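Side-chain contacts in regulatory protein YycH-like domain-containing protein (Eubacterium rectale, PDB 5COZ), which is of unknown function but carries a YycH-like regulatory domain and is probably exported as a lipoprotein: residues L83-N88 against A176-I181; S97-S100 against E105-L108; Q115-I120 against L126-D131; T235-Q240 against P260-V265; L244-D249 against S254-P259. All coordinates share one frame; numbering follows the deposited sequence.

How the interactions relate
Interactions 2, 3 and 5 are three hairpins of one antiparallel sheet, and interaction 1 joins the two helices that pack on it. Strand 104-111 of interaction 2 passes to interaction 3 through Tyr107 O and Ile120 N, 2.8 Å apart; interaction 3 passes to interaction 5 through Ala127 O and Leu256 N, also 2.8 Å apart. Leu83 of interaction 1 lies against both Ala127 and Leu256, with Leu83 CD2 3.5 Å from Leu256 CD2. Interaction 4 follows interaction 5 directly in sequence, its centre about 20 Å away, where the chain enters the second sheet. The bound sodium ion is about 10 Å from the side chain of Asp249.

Interaction 1: residues L83-N88 against A176-I181; sequences LAKAIN and AKELEI
Lys85 NZ donates to Glu178 OE2 at 3.0 Å, a salt bridge between the last turns of two helices, 73-87 and 165-178, that pack on one antiparallel sheet. The ammonium meets the syn side of OE2 but lies 30° out of the carboxylate plane, while Glu178 OE1 stays 3.9 Å from Lys85 NZ. The lysine leaves its helix with CG anti to the backbone N (chi1 -177°), runs extended, and bends at its last torsion to bring NZ across the nearly straight glutamate at about a right angle. Lys85 is exposed, so water probably weakens this pair.

Below the bridge, toward the sheet, the contact turns apolar. Leu83 and Leu179 are buried, and their side chains also cross at about a right angle. Leu83 continues onto Ile118, Ala127, Leu256 and Ile258 of the sheet, which makes it one link between the helix pair and the strands beneath. Both helices finish in Schellman motifs, with Asn88 and Glu180 in positive phi; Asn88 N reaches back to Lys85 O and Glu180 N to Lys177 O. Across the interface the two leucines touch by a single methyl each, Leu83 CD2 lying 4.1 Å from Leu179 CD2.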
# COMPACT_ATOMS: atom_id res chain seq x y z
N LEU A 83 -14.80 12.26 6.99
CA LEU A 83 -14.28 11.23 7.90
C LEU A 83 -15.22 10.98 9.06
O LEU A 83 -15.37 9.83 9.49
CB LEU A 83 -12.90 11.63 8.42
CG LEU A 83 -11.81 11.70 7.36
CD1 LEU A 83 -10.56 12.33 7.93
CD2 LEU A 83 -11.49 10.30 6.78
N ALA A 84 -15.85 12.05 9.61
CA ALA A 84 -16.80 11.91 10.71
C ALA A 84 -18.03 11.11 10.26
O ALA A 84 -18.52 10.30 11.05
CB ALA A 84 -17.23 13.30 11.21
N LYS A 85 -18.49 11.29 9.00
CA LYS A 85 -19.63 10.50 8.47
C LYS A 85 -19.25 9.01 8.44
O LYS A 85 -19.99 8.15 8.91
CB LYS A 85 -20.02 11.00 7.07
CG LYS A 85 -21.25 10.29 6.49
CD LYS A 85 -21.32 10.45 4.98
CE LYS A 85 -22.44 9.66 4.33
NZ LYS A 85 -22.15 8.20 4.29
N ALA A 86 -18.04 8.73 7.93
CA ALA A 86 -17.54 7.35 7.81
C ALA A 86 -17.51 6.60 9.15
O ALA A 86 -18.00 5.47 9.22
CB ALA A 86 -16.15 7.37 7.19
N ILE A 87 -16.96 7.20 10.23
CA ILE A 87 -16.85 6.50 11.52
C ILE A 87 -18.05 6.78 12.45
O ILE A 87 -18.02 6.34 13.60
CB ILE A 87 -15.50 6.79 12.24
CG1 ILE A 87 -15.36 8.29 12.65
CG2 ILE A 87 -14.31 6.28 11.41
CD1 ILE A 87 -14.32 8.54 13.74
N ASN A 88 -19.05 7.52 11.97
CA ASN A 88 -20.27 7.89 12.73
C ASN A 88 -19.90 8.66 14.00
O ASN A 88 -20.42 8.39 15.09
CB ASN A 88 -21.14 6.64 13.04
CG ASN A 88 -22.58 6.99 13.34
OD1 ASN A 88 -23.18 7.87 12.72
ND2 ASN A 88 -23.16 6.30 14.31
N ALA A 176 -14.32 5.55 -0.61
CA ALA A 176 -13.25 6.20 -1.37
C ALA A 176 -13.86 7.22 -2.35
O ALA A 176 -13.29 8.29 -2.54
CB ALA A 176 -12.42 5.16 -2.12
N LYS A 177 -15.04 6.90 -2.94
CA LYS A 177 -15.72 7.81 -3.87
C LYS A 177 -16.17 9.07 -3.12
O LYS A 177 -15.94 10.17 -3.61
CB LYS A 177 -16.91 7.11 -4.52
CG LYS A 177 -17.61 7.93 -5.60
CD LYS A 177 -18.79 7.15 -6.16
CE LYS A 177 -19.69 7.98 -7.05
NZ LYS A 177 -19.06 8.27 -8.36
N GLU A 178 -16.78 8.91 -1.93
CA GLU A 178 -17.19 10.05 -1.08
C GLU A 178 -16.01 10.93 -0.73
O GLU A 178 -16.15 12.15 -0.66
CB GLU A 178 -17.77 9.56 0.25
CG GLU A 178 -19.08 8.82 0.20
CD GLU A 178 -19.52 8.21 1.53
OE1 GLU A 178 -18.69 8.03 2.44
OE2 GLU A 178 -20.73 7.90 1.64
N LEU A 179 -14.83 10.31 -0.50
CA LEU A 179 -13.64 11.07 -0.13
C LEU A 179 -12.98 11.74 -1.33
O LEU A 179 -12.01 12.49 -1.17
CB LEU A 179 -12.62 10.11 0.54
CG LEU A 179 -12.94 9.65 1.96
CD1 LEU A 179 -12.00 8.52 2.37
CD2 LEU A 179 -12.88 10.82 2.96
N GLU A 180 -13.47 11.43 -2.55
CA GLU A 180 -12.97 11.98 -3.81
C GLU A 180 -11.53 11.55 -4.03
O GLU A 180 -10.71 12.31 -4.55
CB GLU A 180 -13.14 13.52 -3.89
CG GLU A 180 -14.57 13.96 -3.63
CD GLU A 180 -14.76 15.46 -3.56
OE1 GLU A 180 -14.01 16.13 -2.82
OE2 GLU A 180 -15.72 15.96 -4.19
N ILE A 181 -11.24 10.27 -3.68
CA ILE A 181 -9.92 9.72 -3.89
C ILE A 181 -10.04 8.65 -4.97
O ILE A 181 -10.65 7.60 -4.73
CB ILE A 181 -9.30 9.13 -2.58
CG1 ILE A 181 -9.27 10.17 -1.44
CG2 ILE A 181 -7.88 8.56 -2.87
CD1 ILE A 181 -8.87 9.58 -0.07

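Interaction 2: residues S97-S100 against E105-L108; sequences SHRS and EIYL
Glu105 OE1 takes two hydrogen bonds from the neighbouring strand, both 2.7 Å long: one from His98 NE2 and one from Ser100 OG. The serine hydroxyl uses the syn lone pair and the imidazole the anti one. The His98 bond is bent at hydrogen (141°), although OE1 lies close to the ring plane and ring and carboxylate are nearly coplanar. A bend at chi2 (-51°) carries the glutamate head across toward the neighbouring strand, where it meets both donors, which together restrain the rotation of the carboxylate.

His98 is held from a second direction by Tyr107, its partner in a non-hydrogen-bonded pair. The two side chains run side by side, and His98 CD2 sits over one face of the phenol, 3.4 Å from Tyr107 CE1; the ring planes are 33° apart. Tyr107 in turn packs on Lys73 and Cys76 of helix 73-87.

On the other face, the Arg99 guanidinium lays one side over Ile106 CG2 and brings Arg99 NH1 to 3.6 Å from Leu108 CD1. Its NE is claimed by a salt bridge to Glu101. Ser97 OG approaches Leu108 CB at 3.4 Å. Beneath these groups four backbone bonds tie Ser97 to Leu108 and Arg99 to Ile106, the regular register of an antiparallel beta hairpin at the end of the sheet.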
# COMPACT_ATOMS: atom_id res chain seq x y z
N SER A 97 -9.08 20.52 18.63
CA SER A 97 -7.79 21.10 19.00
C SER A 97 -6.95 21.30 17.76
O SER A 97 -7.22 20.72 16.70
CB SER A 97 -7.06 20.32 20.10
OG SER A 97 -6.94 18.95 19.78
N HIS A 98 -5.98 22.20 17.86
CA HIS A 98 -5.13 22.56 16.74
C HIS A 98 -3.72 22.95 17.22
O HIS A 98 -3.58 23.61 18.25
CB HIS A 98 -5.78 23.75 15.99
CG HIS A 98 -4.87 24.43 15.03
ND1 HIS A 98 -4.29 25.66 15.33
CD2 HIS A 98 -4.41 24.02 13.83
CE1 HIS A 98 -3.53 25.96 14.29
NE2 HIS A 98 -3.55 24.99 13.37
N ARG A 99 -2.70 22.54 16.44
CA ARG A 99 -1.29 22.88 16.66
C ARG A 99 -0.64 23.24 15.35
O ARG A 99 -1.06 22.73 14.30
CB ARG A 99 -0.48 21.68 17.24
CG ARG A 99 -1.09 20.93 18.38
CD ARG A 99 -0.05 20.05 19.04
NE ARG A 99 0.48 18.98 18.19
CZ ARG A 99 -0.09 17.80 18.04
NH1 ARG A 99 -1.29 17.56 18.57
NH2 ARG A 99 0.51 16.86 17.33
N SER A 100 0.43 24.04 15.41
CA SER A 100 1.27 24.38 14.26
C SER A 100 2.66 23.88 14.55
O SER A 100 3.21 24.23 15.60
CB SER A 100 1.28 25.89 14.00
OG SER A 100 -0.02 26.43 13.83
N GLU A 105 0.09 22.47 9.79
CA GLU A 105 -1.08 22.59 10.66
C GLU A 105 -1.60 21.21 11.03
O GLU A 105 -1.63 20.32 10.18
CB GLU A 105 -2.22 23.42 10.02
CG GLU A 105 -1.82 24.81 9.51
CD GLU A 105 -1.06 25.66 10.52
OE1 GLU A 105 -1.51 25.72 11.69
OE2 GLU A 105 -0.00 26.21 10.16
N ILE A 106 -1.95 21.01 12.29
CA ILE A 106 -2.48 19.73 12.78
C ILE A 106 -3.81 20.00 13.46
O ILE A 106 -3.88 20.82 14.38
CB ILE A 106 -1.46 19.09 13.77
CG1 ILE A 106 -0.08 18.86 13.10
CG2 ILE A 106 -2.01 17.80 14.43
CD1 ILE A 106 1.10 18.86 14.08
N TYR A 107 -4.87 19.33 12.98
CA TYR A 107 -6.21 19.48 13.56
C TYR A 107 -6.67 18.18 14.13
O TYR A 107 -6.55 17.14 13.47
CB TYR A 107 -7.22 19.95 12.53
CG TYR A 107 -7.02 21.37 12.09
CD1 TYR A 107 -7.64 22.42 12.76
CD2 TYR A 107 -6.20 21.67 11.00
CE1 TYR A 107 -7.48 23.73 12.33
CE2 TYR A 107 -6.04 22.99 10.56
CZ TYR A 107 -6.67 24.02 11.24
OH TYR A 107 -6.52 25.32 10.82
N LEU A 108 -7.24 18.23 15.32
CA LEU A 108 -7.76 17.05 16.00
C LEU A 108 -9.18 17.25 16.43
O LEU A 108 -9.54 18.34 16.89
CB LEU A 108 -6.92 16.71 17.25
CG LEU A 108 -5.39 16.65 17.07
CD1 LEU A 108 -4.71 16.31 18.37
CD2 LEU A 108 -4.99 15.61 16.06

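Interaction 3: residues Q115-I120 against L126-D131; sequences QDSIAI and LAETHD
Ser117 and Asp116 face strand 125-128 and the helix start beyond it across three bridging waters. Two of them meet at Ser117 OG, each 2.7 Å from it: one goes on to donate to Leu126 O, the other to Glu128 OE2. Ser117 OG is placed for this by its chi1 of 71°, between the backbone N and the carbonyl carbon. Ser117 OG stays 3.9 Å from Glu128 OE2, too far for a direct bond, so water carries the polar link between these two side chains.

The third water spans the point where the strands part, donating to Asp116 OD1 and accepting from His130 N at 2.8 Å. It thereby serves a first-turn amide of helix 130-137, while Thr129, the N-cap, uses OG1 to hold Gly132 N. Asp116 lies alongside Thr129, pointing the same way, with Asp116 OD1 3.4 Å from Thr129 CB; its other oxygen, OD2, bonds Thr114. Gln115 and Asp116 form a G1 bulge opposite Asn111. From this bulge Gln115 CB touches His130 CB at 3.8 Å, and the imidazole NE2 is bonded to Asp206.

Paired backbone bonds join Ser117 with Glu128 and Ala119 with Leu126. On the opposite face from these residues, Ile118 CG1 meets Ala127 CB at 4.0 Å. That face is covered by helix 73-87, through Leu83 and Ala84, while strands 104-111 and 252-258 flank the hairpin on its two edges.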
# COMPACT_ATOMS: atom_id res chain seq x y z
N GLN A 115 -13.97 7.67 22.83
CA GLN A 115 -12.56 7.53 22.46
C GLN A 115 -12.41 7.49 20.92
O GLN A 115 -11.38 7.06 20.42
CB GLN A 115 -11.86 6.33 23.13
CG GLN A 115 -11.91 6.36 24.66
CD GLN A 115 -10.58 6.72 25.26
OE1 GLN A 115 -10.20 7.90 25.32
NE2 GLN A 115 -9.86 5.72 25.74
N ASP A 116 -13.42 8.00 20.18
CA ASP A 116 -13.33 8.15 18.72
C ASP A 116 -12.48 9.38 18.41
O ASP A 116 -12.49 10.34 19.19
CB ASP A 116 -14.72 8.35 18.09
CG ASP A 116 -15.72 7.23 18.30
OD1 ASP A 116 -15.33 6.06 18.24
OD2 ASP A 116 -16.92 7.53 18.49
N SER A 117 -11.75 9.36 17.29
CA SER A 117 -10.94 10.53 16.98
C SER A 117 -10.72 10.70 15.50
O SER A 117 -10.78 9.74 14.73
CB SER A 117 -9.58 10.47 17.68
OG SER A 117 -8.74 9.48 17.11
N ILE A 118 -10.47 11.96 15.12
CA ILE A 118 -10.06 12.35 13.78
C ILE A 118 -8.80 13.20 13.93
O ILE A 118 -8.78 14.09 14.78
CB ILE A 118 -11.17 13.07 12.99
CG1 ILE A 118 -12.41 12.18 12.81
CG2 ILE A 118 -10.63 13.61 11.63
CD1 ILE A 118 -13.60 12.94 12.25
N ALA A 119 -7.77 12.94 13.12
CA ALA A 119 -6.57 13.76 13.14
C ALA A 119 -6.19 14.05 11.72
O ALA A 119 -6.05 13.12 10.93
CB ALA A 119 -5.43 13.02 13.84
N ILE A 120 -6.01 15.33 11.39
CA ILE A 120 -5.63 15.70 10.03
C ILE A 120 -4.36 16.55 10.08
O ILE A 120 -4.33 17.54 10.80
CB ILE A 120 -6.77 16.41 9.26
CG1 ILE A 120 -8.03 15.54 9.24
CG2 ILE A 120 -6.31 16.78 7.84
CD1 ILE A 120 -9.28 16.28 8.70
N LEU A 126 -6.34 10.59 9.70
CA LEU A 126 -6.72 9.33 10.34
C LEU A 126 -8.01 9.50 11.12
O LEU A 126 -8.06 10.35 12.01
CB LEU A 126 -5.60 8.85 11.28
CG LEU A 126 -5.88 7.57 12.12
CD1 LEU A 126 -6.04 6.34 11.21
CD2 LEU A 126 -4.79 7.31 13.15
N ALA A 127 -9.01 8.69 10.82
CA ALA A 127 -10.25 8.63 11.60
C ALA A 127 -10.34 7.23 12.20
O ALA A 127 -10.11 6.24 11.50
CB ALA A 127 -11.47 8.94 10.74
N GLU A 128 -10.63 7.12 13.48
CA GLU A 128 -10.72 5.78 14.07
C GLU A 128 -11.62 5.73 15.27
O GLU A 128 -11.74 6.71 16.00
CB GLU A 128 -9.33 5.23 14.45
CG GLU A 128 -8.56 6.05 15.47
CD GLU A 128 -7.11 5.67 15.69
OE1 GLU A 128 -6.60 4.74 15.02
OE2 GLU A 128 -6.48 6.30 16.57
N THR A 129 -12.26 4.58 15.47
CA THR A 129 -12.98 4.28 16.70
C THR A 129 -11.99 3.64 17.63
O THR A 129 -10.90 3.24 17.19
CB THR A 129 -14.19 3.35 16.46
OG1 THR A 129 -13.69 2.06 16.06
CG2 THR A 129 -15.18 3.92 15.46
N HIS A 130 -12.33 3.54 18.93
CA HIS A 130 -11.43 2.89 19.87
C HIS A 130 -11.17 1.42 19.44
O HIS A 130 -10.03 0.98 19.40
CB HIS A 130 -12.05 2.96 21.28
CG HIS A 130 -11.27 2.21 22.32
ND1 HIS A 130 -10.03 2.64 22.73
CD2 HIS A 130 -11.58 1.07 22.97
CE1 HIS A 130 -9.62 1.76 23.63
NE2 HIS A 130 -10.52 0.78 23.80
N ASP A 131 -12.22 0.69 19.03
CA ASP A 131 -12.07 -0.70 18.58
C ASP A 131 -11.24 -0.78 17.27
O ASP A 131 -10.40 -1.67 17.13
CB ASP A 131 -13.43 -1.37 18.36
CG ASP A 131 -14.24 -1.60 19.63
OD1 ASP A 131 -13.69 -1.39 20.74
OD2 ASP A 131 -15.43 -1.99 19.51
O HOH W 1 -14.79 4.32 20.00
O HOH W 2 -7.20 9.71 14.86
O HOH W 3 -7.52 7.61 18.65

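Interaction 4: residues T235-Q240 against P260-V265; sequences TGYANQ and PLYDWV
Tyr237 swings its ring toward Tyr262 with CG between its backbone N and carbonyl carbon (chi1 73°), and Tyr262 answers from the opposite direction with CG anti to its carbonyl carbon (chi1 -57°). The contact joins the loop after helix 232-235 to the start of strand 262-272, where the chain leaves one sheet of the fold for the other. The phenol oxygens come together, Tyr237 OH and Tyr262 OH being 3.3 Å apart, and Tyr262 OH also lies 3.8 Å from Tyr237 CE2. Both rings meet Tyr315 edge-to-face and both touch Leu307, which sets them in an aromatic cluster completed on the Tyr262 side by Tyr225.

Tyr237 is steadied within its own loop. An ST turn carries Tyr237 N to Thr235 OG1, 3.3 Å away, and Asn239 CB covers one face of the ring. Asn239 is held in turn by the backbone of Pro229 and Asn231.

At the exposed end, Gln240 reaches out extended beyond CG and sets its amide against the Pro260 ring. The amide packs on the proline ring through two close approaches: Gln240 CD lies 3.4 Å from Pro260 CD, and Gln240 OE1 lies 3.4 Å from Pro260 CG.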
# COMPACT_ATOMS: atom_id res chain seq x y z
N THR A 235 14.01 8.34 -3.42
CA THR A 235 12.91 9.28 -3.74
C THR A 235 13.20 10.72 -3.39
O THR A 235 12.50 11.61 -3.88
CB THR A 235 11.64 8.87 -2.98
OG1 THR A 235 11.89 9.09 -1.58
CG2 THR A 235 11.25 7.39 -3.21
N GLY A 236 14.17 10.94 -2.51
CA GLY A 236 14.50 12.30 -2.11
C GLY A 236 13.71 12.80 -0.92
O GLY A 236 13.90 13.94 -0.51
N TYR A 237 12.77 12.00 -0.38
CA TYR A 237 11.98 12.46 0.77
C TYR A 237 11.53 11.23 1.56
O TYR A 237 11.85 10.10 1.16
CB TYR A 237 10.77 13.30 0.29
CG TYR A 237 9.65 12.50 -0.36
CD1 TYR A 237 9.80 11.97 -1.64
CD2 TYR A 237 8.43 12.31 0.29
CE1 TYR A 237 8.78 11.22 -2.23
CE2 TYR A 237 7.40 11.58 -0.30
CZ TYR A 237 7.58 11.04 -1.56
OH TYR A 237 6.59 10.29 -2.15
N ALA A 238 10.89 11.45 2.73
CA ALA A 238 10.41 10.33 3.54
C ALA A 238 9.13 9.78 2.92
O ALA A 238 8.02 10.07 3.39
CB ALA A 238 10.20 10.78 4.98
N ASN A 239 9.28 9.01 1.82
CA ASN A 239 8.11 8.44 1.14
C ASN A 239 7.52 7.33 2.00
O ASN A 239 8.15 6.85 2.96
CB ASN A 239 8.50 7.91 -0.25
CG ASN A 239 9.53 6.81 -0.18
OD1 ASN A 239 10.70 7.05 0.19
ND2 ASN A 239 9.11 5.57 -0.42
N GLN A 240 6.29 6.98 1.71
CA GLN A 240 5.65 5.90 2.43
C GLN A 240 4.79 5.10 1.50
O GLN A 240 4.49 5.55 0.39
CB GLN A 240 4.83 6.40 3.62
CG GLN A 240 3.64 7.20 3.20
CD GLN A 240 3.13 8.01 4.36
OE1 GLN A 240 3.65 9.09 4.67
NE2 GLN A 240 2.07 7.52 5.00
N PRO A 260 -0.37 10.20 1.93
CA PRO A 260 -0.15 11.42 1.13
C PRO A 260 -0.75 11.30 -0.25
O PRO A 260 -0.67 10.25 -0.91
CB PRO A 260 1.38 11.51 1.04
CG PRO A 260 1.86 10.75 2.26
CD PRO A 260 0.91 9.60 2.35
N LEU A 261 -1.39 12.41 -0.70
CA LEU A 261 -2.03 12.47 -2.01
C LEU A 261 -1.41 13.57 -2.81
O LEU A 261 -0.73 14.44 -2.26
CB LEU A 261 -3.55 12.65 -1.93
CG LEU A 261 -4.34 11.55 -1.19
CD1 LEU A 261 -5.83 11.92 -1.13
CD2 LEU A 261 -4.13 10.17 -1.86
N TYR A 262 -1.58 13.47 -4.14
CA TYR A 262 -0.90 14.34 -5.09
C TYR A 262 -1.83 14.80 -6.17
O TYR A 262 -2.77 14.08 -6.52
CB TYR A 262 0.30 13.59 -5.71
CG TYR A 262 1.26 13.08 -4.66
CD1 TYR A 262 2.25 13.91 -4.14
CD2 TYR A 262 1.12 11.80 -4.11
CE1 TYR A 262 3.08 13.48 -3.11
CE2 TYR A 262 1.91 11.39 -3.05
CZ TYR A 262 2.92 12.21 -2.57
OH TYR A 262 3.77 11.82 -1.55
N ASP A 263 -1.59 16.01 -6.68
CA ASP A 263 -2.40 16.61 -7.75
C ASP A 263 -1.53 16.72 -9.00
O ASP A 263 -0.48 17.36 -8.98
CB ASP A 263 -2.95 17.99 -7.33
CG ASP A 263 -3.99 18.56 -8.28
OD1 ASP A 263 -4.81 17.80 -8.75
OD2 ASP A 263 -3.94 19.78 -8.57
N TRP A 264 -1.97 16.11 -10.10
CA TRP A 264 -1.23 16.16 -11.37
C TRP A 264 -1.15 17.60 -11.90
O TRP A 264 -2.20 18.25 -12.12
CB TRP A 264 -1.92 15.27 -12.39
CG TRP A 264 -1.16 15.12 -13.68
CD1 TRP A 264 -1.24 15.92 -14.79
CD2 TRP A 264 -0.27 14.05 -14.03
NE1 TRP A 264 -0.43 15.43 -15.79
CE2 TRP A 264 0.17 14.28 -15.36
CE3 TRP A 264 0.19 12.91 -13.35
CZ2 TRP A 264 1.04 13.40 -16.01
CZ3 TRP A 264 1.05 12.03 -14.01
CH2 TRP A 264 1.45 12.28 -15.33
N VAL A 265 0.06 18.07 -12.22
CA VAL A 265 0.20 19.43 -12.73
C VAL A 265 0.42 19.41 -14.25
O VAL A 265 -0.22 20.18 -14.99
CB VAL A 265 1.37 20.15 -12.01
CG1 VAL A 265 1.72 21.51 -12.65
CG2 VAL A 265 1.02 20.33 -10.53

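Interaction 5: residues L244-D249 against S254-P259; sequences LVIAMD and SFLDIP
Ile246 and Leu256 form the tight part of this contact: Leu256 CD1 lies 3.2 Å from Ile246 CG1, a separation so short that it may partly reflect the model and should not be read as strain. The two side chains lie side by side in a non-hydrogen-bonded pair. Leu256 reaches across because its CG swings opposite the backbone N (chi1 -164°), which carries CD1 over to Ile246. Leu244 extends the same apolar face, Leu244 CD1 being 3.9 Å from Ile258 CG1, and this layer is covered by helices 73-87 and 165-178 through Leu83, Ala86, Thr175 and Ala176.

Packing on the other face is more relaxed. The Val245 and Phe255 side chains cross obliquely, with Val245 CG1 3.9 Å from Phe255 CE1, and Ala247 CB lies 3.8 Å from Phe255 CB. Asp257, beside Val245, is partly exposed.

Water enters the contact at the far end, where Ser254 meets Asp249. It donates to Asp249 OD2 and is hydrogen-bonded to Ser254 OG at 2.8 Å, joining two side chains whose closest direct approach is Asp249 OD2 to Ser254 CB at 3.6 Å. Asp249 OD1 turns instead to Lys251 N in the connecting turn.

Backbone bonds pair Val245 with Asp257, and Ala247 N with Phe255 O. Ala247 O takes Ser254 N at 2.8 Å from above its carbonyl plane. Ser254 and Phe255 thus both face Ala247, a classic beta bulge in an antiparallel hairpin flanked by strands 211-220 and 125-128.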
# COMPACT_ATOMS: atom_id res chain seq x y z
N LEU A 244 -4.57 3.47 1.02
CA LEU A 244 -5.72 4.06 1.72
C LEU A 244 -6.31 2.87 2.51
O LEU A 244 -6.73 1.85 1.91
CB LEU A 244 -6.71 4.63 0.69
CG LEU A 244 -8.11 5.01 1.22
CD1 LEU A 244 -8.05 6.15 2.22
CD2 LEU A 244 -9.08 5.39 0.03
N VAL A 245 -6.24 2.94 3.87
CA VAL A 245 -6.66 1.83 4.72
C VAL A 245 -8.08 2.08 5.22
O VAL A 245 -8.33 3.12 5.82
CB VAL A 245 -5.68 1.62 5.88
CG1 VAL A 245 -6.08 0.37 6.69
CG2 VAL A 245 -4.24 1.46 5.37
N ILE A 246 -9.01 1.18 4.90
CA ILE A 246 -10.40 1.32 5.36
C ILE A 246 -10.77 0.04 6.05
O ILE A 246 -10.80 -1.03 5.42
CB ILE A 246 -11.35 1.61 4.18
CG1 ILE A 246 -10.80 2.76 3.27
CG2 ILE A 246 -12.77 1.92 4.74
CD1 ILE A 246 -11.82 3.25 2.12
N ALA A 247 -11.03 0.13 7.35
CA ALA A 247 -11.42 -1.06 8.11
C ALA A 247 -12.85 -0.95 8.57
O ALA A 247 -13.33 0.17 8.79
CB ALA A 247 -10.52 -1.25 9.31
N MSE A 248 -13.52 -2.09 8.74
CA MSE A 248 -14.89 -2.07 9.24
C MSE A 248 -15.19 -3.29 10.09
O MSE A 248 -14.65 -4.38 9.84
CB MSE A 248 -15.90 -1.97 8.10
CG MSE A 248 -15.77 -3.09 7.10
SE MSE A 248 -16.64 -2.69 5.43
CE MSE A 248 -15.52 -1.35 4.73
N ASP A 249 -16.01 -3.10 11.10
CA ASP A 249 -16.43 -4.15 12.00
C ASP A 249 -17.97 -4.15 11.96
O ASP A 249 -18.56 -3.48 11.11
CB ASP A 249 -15.84 -3.95 13.40
CG ASP A 249 -16.12 -2.60 14.04
OD1 ASP A 249 -17.17 -1.99 13.72
OD2 ASP A 249 -15.32 -2.19 14.91
N SER A 254 -14.44 1.52 11.04
CA SER A 254 -13.80 1.70 12.34
C SER A 254 -12.42 2.34 12.25
O SER A 254 -11.86 2.71 13.27
CB SER A 254 -13.68 0.33 13.01
OG SER A 254 -12.85 -0.48 12.19
N PHE A 255 -11.84 2.45 11.04
CA PHE A 255 -10.49 2.97 10.86
C PHE A 255 -10.33 3.41 9.43
O PHE A 255 -10.69 2.66 8.52
CB PHE A 255 -9.48 1.84 11.20
CG PHE A 255 -8.03 2.23 11.17
CD1 PHE A 255 -7.31 2.20 9.98
CD2 PHE A 255 -7.35 2.55 12.34
CE1 PHE A 255 -5.95 2.52 9.96
CE2 PHE A 255 -5.99 2.85 12.32
CZ PHE A 255 -5.30 2.81 11.13
N LEU A 256 -9.84 4.65 9.22
CA LEU A 256 -9.70 5.19 7.89
C LEU A 256 -8.43 6.00 7.89
O LEU A 256 -8.35 7.02 8.59
CB LEU A 256 -10.95 6.05 7.57
CG LEU A 256 -11.23 6.44 6.14
CD1 LEU A 256 -11.23 5.29 5.26
CD2 LEU A 256 -12.62 7.05 6.03
N ASP A 257 -7.41 5.51 7.18
CA ASP A 257 -6.11 6.17 7.15
C ASP A 257 -5.79 6.57 5.72
O ASP A 257 -5.69 5.72 4.82
CB ASP A 257 -5.03 5.24 7.73
CG ASP A 257 -3.76 5.93 8.23
OD1 ASP A 257 -3.74 7.18 8.27
OD2 ASP A 257 -2.85 5.22 8.68
N ILE A 258 -5.66 7.89 5.51
CA ILE A 258 -5.40 8.44 4.19
C ILE A 258 -3.93 8.75 4.08
O ILE A 258 -3.40 9.48 4.91
CB ILE A 258 -6.24 9.71 3.94
CG1 ILE A 258 -7.76 9.46 4.20
CG2 ILE A 258 -6.01 10.26 2.49
CD1 ILE A 258 -8.61 10.74 3.99
N PRO A 259 -3.26 8.18 3.07
CA PRO A 259 -1.84 8.45 2.87
C PRO A 259 -1.62 9.78 2.15
O PRO A 259 -2.60 10.40 1.70
CB PRO A 259 -1.42 7.28 1.96
CG PRO A 259 -2.62 7.08 1.06
CD PRO A 259 -3.82 7.33 1.99
O HOH W 4 -12.59 -2.51 14.07